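Local coordinates for protein cystathionine gamma-synthase (Xanthomonas oryzae pv. oryzae KACC 10331, PDB 6LGO) that probably makes cystathionine with the help of pyridoxal 5'-phosphate, and may also cleave it, as a member of the trans-sulfuration enzyme family, at residues Met311-Glu316 and Gly369-Ser374. The protein carries 1 engineered substitution. Residues are numbered along the deposited sequence; the frame is centred on the assembly and turned at random.
With EBO ((2~{S})-2-azanyl-4-[(3~{S})-3-[(~{E})-[2-methyl-3-oxidanyl-5-(phosphonomethyl)pyridin-4-yl]methylideneamino]-4-oxidanyl-4-oxidanylidene-butyl]sulfanyl-butanoic acid), chain E.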
loop_
_atom_site.group_PDB
_atom_site.type_symbol
_atom_site.label_atom_id
_atom_site.label_comp_id
_atom_site.label_asym_id
_atom_site.label_seq_id
_atom_site.Cartn_x
_atom_site.Cartn_y
_atom_site.Cartn_z
ATOM N N MET A 311 -5.044 -3.095 -31.693
ATOM C CA MET A 311 -5.175 -2.884 -33.148
ATOM C C MET A 311 -4.842 -1.436 -33.462
ATOM O O MET A 311 -4.979 -0.507 -32.581
ATOM C CB MET A 311 -6.592 -3.201 -33.660
ATOM C CG MET A 311 -7.656 -2.309 -33.066
ATOM S SD MET A 311 -9.316 -2.812 -33.742
ATOM C CE MET A 311 -9.566 -4.343 -32.875
ATOM N N SER A 312 -4.443 -1.211 -34.690
ATOM C CA SER A 312 -4.216 0.174 -35.155
ATOM C C SER A 312 -4.844 0.361 -36.533
ATOM O O SER A 312 -5.438 -0.601 -37.085
ATOM C CB SER A 312 -2.757 0.537 -34.971
ATOM O OG SER A 312 -2.025 -0.279 -35.817
ATOM N N PHE A 313 -5.054 1.611 -36.878
ATOM C CA PHE A 313 -5.859 1.977 -38.050
ATOM C C PHE A 313 -5.432 3.363 -38.537
ATOM O O PHE A 313 -4.799 4.068 -37.795
ATOM C CB PHE A 313 -7.361 1.816 -37.780
ATOM C CG PHE A 313 -7.903 2.854 -36.853
ATOM C CD1 PHE A 313 -7.780 2.700 -35.484
ATOM C CD2 PHE A 313 -8.462 4.000 -37.350
ATOM C CE1 PHE A 313 -8.287 3.628 -34.613
ATOM C CE2 PHE A 313 -8.962 4.939 -36.469
ATOM C CZ PHE A 313 -8.871 4.749 -35.111
ATOM N N GLU A 314 -5.731 3.633 -39.814
ATOM C CA GLU A 314 -5.423 4.867 -40.576
ATOM C C GLU A 314 -6.793 5.360 -41.051
ATOM O O GLU A 314 -7.561 4.604 -41.627
ATOM C CB GLU A 314 -4.427 4.610 -41.707
ATOM C CG GLU A 314 -3.015 5.200 -41.556
ATOM C CD GLU A 314 -1.845 4.230 -41.884
ATOM O OE1 GLU A 314 -0.689 4.632 -41.702
ATOM O OE2 GLU A 314 -2.052 3.062 -42.320
ATOM N N LEU A 315 -7.115 6.583 -40.693
ATOM C CA LEU A 315 -8.310 7.324 -41.124
ATOM C C LEU A 315 -8.049 7.948 -42.506
ATOM O O LEU A 315 -6.899 8.296 -42.788
ATOM C CB LEU A 315 -8.485 8.403 -40.062
ATOM C CG LEU A 315 -9.713 8.342 -39.186
ATOM C CD1 LEU A 315 -10.338 6.984 -39.121
ATOM C CD2 LEU A 315 -9.403 8.892 -37.834
ATOM N N GLU A 316 -9.074 8.068 -43.348
ATOM C CA GLU A 316 -9.137 9.004 -44.515
ATOM C C GLU A 316 -9.091 10.413 -43.922
ATOM O O GLU A 316 -9.642 10.545 -42.807
ATOM C CB GLU A 316 -10.482 8.769 -45.228
ATOM C CG GLU A 316 -10.481 8.089 -46.589
ATOM C CD GLU A 316 -9.394 7.131 -47.038
ATOM O OE1 GLU A 316 -9.563 5.870 -46.987
ATOM O OE2 GLU A 316 -8.443 7.680 -47.558
ATOM N N GLY A 369 -0.355 9.334 -39.545
ATOM C CA GLY A 369 -1.817 9.183 -39.419
ATOM C C GLY A 369 -2.197 7.991 -38.522
ATOM O O GLY A 369 -3.368 7.842 -38.199
ATOM N N LEU A 370 -1.249 7.192 -38.058
ATOM C CA LEU A 370 -1.622 5.901 -37.394
ATOM C C LEU A 370 -2.148 6.189 -35.979
ATOM O O LEU A 370 -1.499 6.945 -35.242
ATOM C CB LEU A 370 -0.431 4.944 -37.374
ATOM C CG LEU A 370 -0.774 3.533 -36.897
ATOM C CD1 LEU A 370 -1.600 2.761 -37.923
ATOM C CD2 LEU A 370 0.472 2.752 -36.500
ATOM N N LEU A 371 -3.329 5.632 -35.681
ATOM C CA LEU A 371 -3.896 5.506 -34.310
ATOM C C LEU A 371 -3.866 4.043 -33.859
ATOM O O LEU A 371 -4.120 3.150 -34.692
ATOM C CB LEU A 371 -5.296 6.127 -34.304
ATOM C CG LEU A 371 -5.271 7.637 -34.588
ATOM C CD1 LEU A 371 -6.685 8.116 -34.845
ATOM C CD2 LEU A 371 -4.554 8.430 -33.457
ATOM N N ARG A 372 -3.537 3.842 -32.581
ATOM C CA ARG A 372 -3.530 2.535 -31.894
ATOM C C ARG A 372 -4.575 2.499 -30.794
ATOM O O ARG A 372 -4.635 3.434 -29.996
ATOM C CB ARG A 372 -2.152 2.254 -31.315
ATOM C CG ARG A 372 -1.962 0.847 -30.808
ATOM C CD ARG A 372 -0.640 0.768 -30.073
ATOM N NE ARG A 372 -0.729 1.389 -28.750
ATOM C CZ ARG A 372 0.270 1.515 -27.869
ATOM N NH1 ARG A 372 1.484 1.082 -28.188
ATOM N NH2 ARG A 372 0.015 2.103 -26.687
ATOM N N LEU A 373 -5.383 1.433 -30.782
ATOM C CA LEU A 373 -6.392 1.228 -29.733
ATOM C C LEU A 373 -5.914 0.128 -28.819
ATOM O O LEU A 373 -5.429 -0.905 -29.353
ATOM C CB LEU A 373 -7.680 0.769 -30.378
ATOM C CG LEU A 373 -8.365 1.749 -31.302
ATOM C CD1 LEU A 373 -9.678 1.129 -31.833
ATOM C CD2 LEU A 373 -8.623 3.049 -30.539
ATOM N N SER A 374 -5.986 0.357 -27.502
ATOM C CA SER A 374 -5.951 -0.706 -26.479
ATOM C C SER A 374 -7.393 -0.867 -26.026
ATOM O O SER A 374 -7.904 -0.010 -25.332
ATOM C CB SER A 374 -5.071 -0.402 -25.295
ATOM O OG SER A 374 -4.998 -1.528 -24.396
HETATM O O6 EBO E . 3.593 1.181 -26.321
HETATM C C15 EBO E . 3.338 1.597 -25.135
HETATM O O5 EBO E . 2.340 2.251 -24.811
HETATM C C8 EBO E . 4.220 1.386 -23.967
HETATM C C9 EBO E . 4.772 2.687 -23.241
HETATM C C10 EBO E . 4.879 3.982 -24.122
HETATM S S EBO E . 5.515 5.118 -23.016
HETATM C C11 EBO E . 6.369 6.045 -24.196
HETATM C C12 EBO E . 6.674 7.378 -23.612
HETATM C C13 EBO E . 7.749 7.524 -22.572
HETATM C C14 EBO E . 9.095 7.005 -22.958
HETATM O O4 EBO E . 9.321 5.804 -22.872
HETATM O O3 EBO E . 10.030 7.717 -23.292
HETATM N N2 EBO E . 7.687 8.969 -22.388
HETATM N N1 EBO E . 5.114 0.235 -24.298
HETATM C C7 EBO E . 5.893 -0.334 -23.502
HETATM C C3 EBO E . 6.611 -1.568 -23.810
HETATM C C2 EBO E . 6.181 -2.358 -24.914
HETATM O O7 EBO E . 5.146 -1.990 -25.748
HETATM C C4 EBO E . 7.722 -2.029 -22.924
HETATM C C6 EBO E . 8.260 -1.491 -21.576
HETATM P P EBO E . 7.642 -0.791 -19.929
HETATM O O2 EBO E . 7.033 -1.351 -18.691
HETATM O O1 EBO E . 8.985 -0.296 -19.247
HETATM O O EBO E . 6.935 0.603 -20.067
HETATM C C5 EBO E . 8.313 -3.239 -23.524
HETATM N N EBO E . 7.942 -4.022 -24.573
HETATM C C1 EBO E . 6.909 -3.574 -25.271
HETATM C C EBO E . 6.300 -4.275 -26.418
#
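Two neighbouring antiparallel strands of the smaller, C-terminal sheet pair here, Met311 facing Leu373 and Phe313 facing Leu371 as hydrogen-bonded pairs. Leu373 N gives a short, straight bond to Met311 O (2.7 Å), and Met311 N answers to Leu373 O; Phe313 and Leu371 exchange an equivalent pair. On the face carrying these four side chains, Phe313 CG stands between its backbone N and carbonyl carbon (chi1 72°), which swings the ring across the strand gap. Leu371 CB lies over one ring face toward the rim, a CH-pi contact 4.2 Å from the Phe313 centroid, while Leu373 CG meets CE1 of Phe313 at the ring edge (3.8 Å). Phe325 meets the Phe313 ring edge-to-face, and helix 259-277 packs on Met311. On the other face Ser312 and Arg372 form the intervening non-hydrogen-bonded pair, their CB atoms 4.1 Å apart; Ser312 OG bonds to Pro160 O. Arg372 runs extended until a bend at chi3 (76°), and its guanidinium grips the alpha-carboxylate next to the aldimine of EBO by two nearly straight bonds, NH1 to O6 (2.8 Å) and NH2 to O5 (3.0 Å). Such an arginine holding the alpha-carboxylate of the cofactor-bound amino acid is characteristic of fold-type I pyridoxal phosphate enzymes.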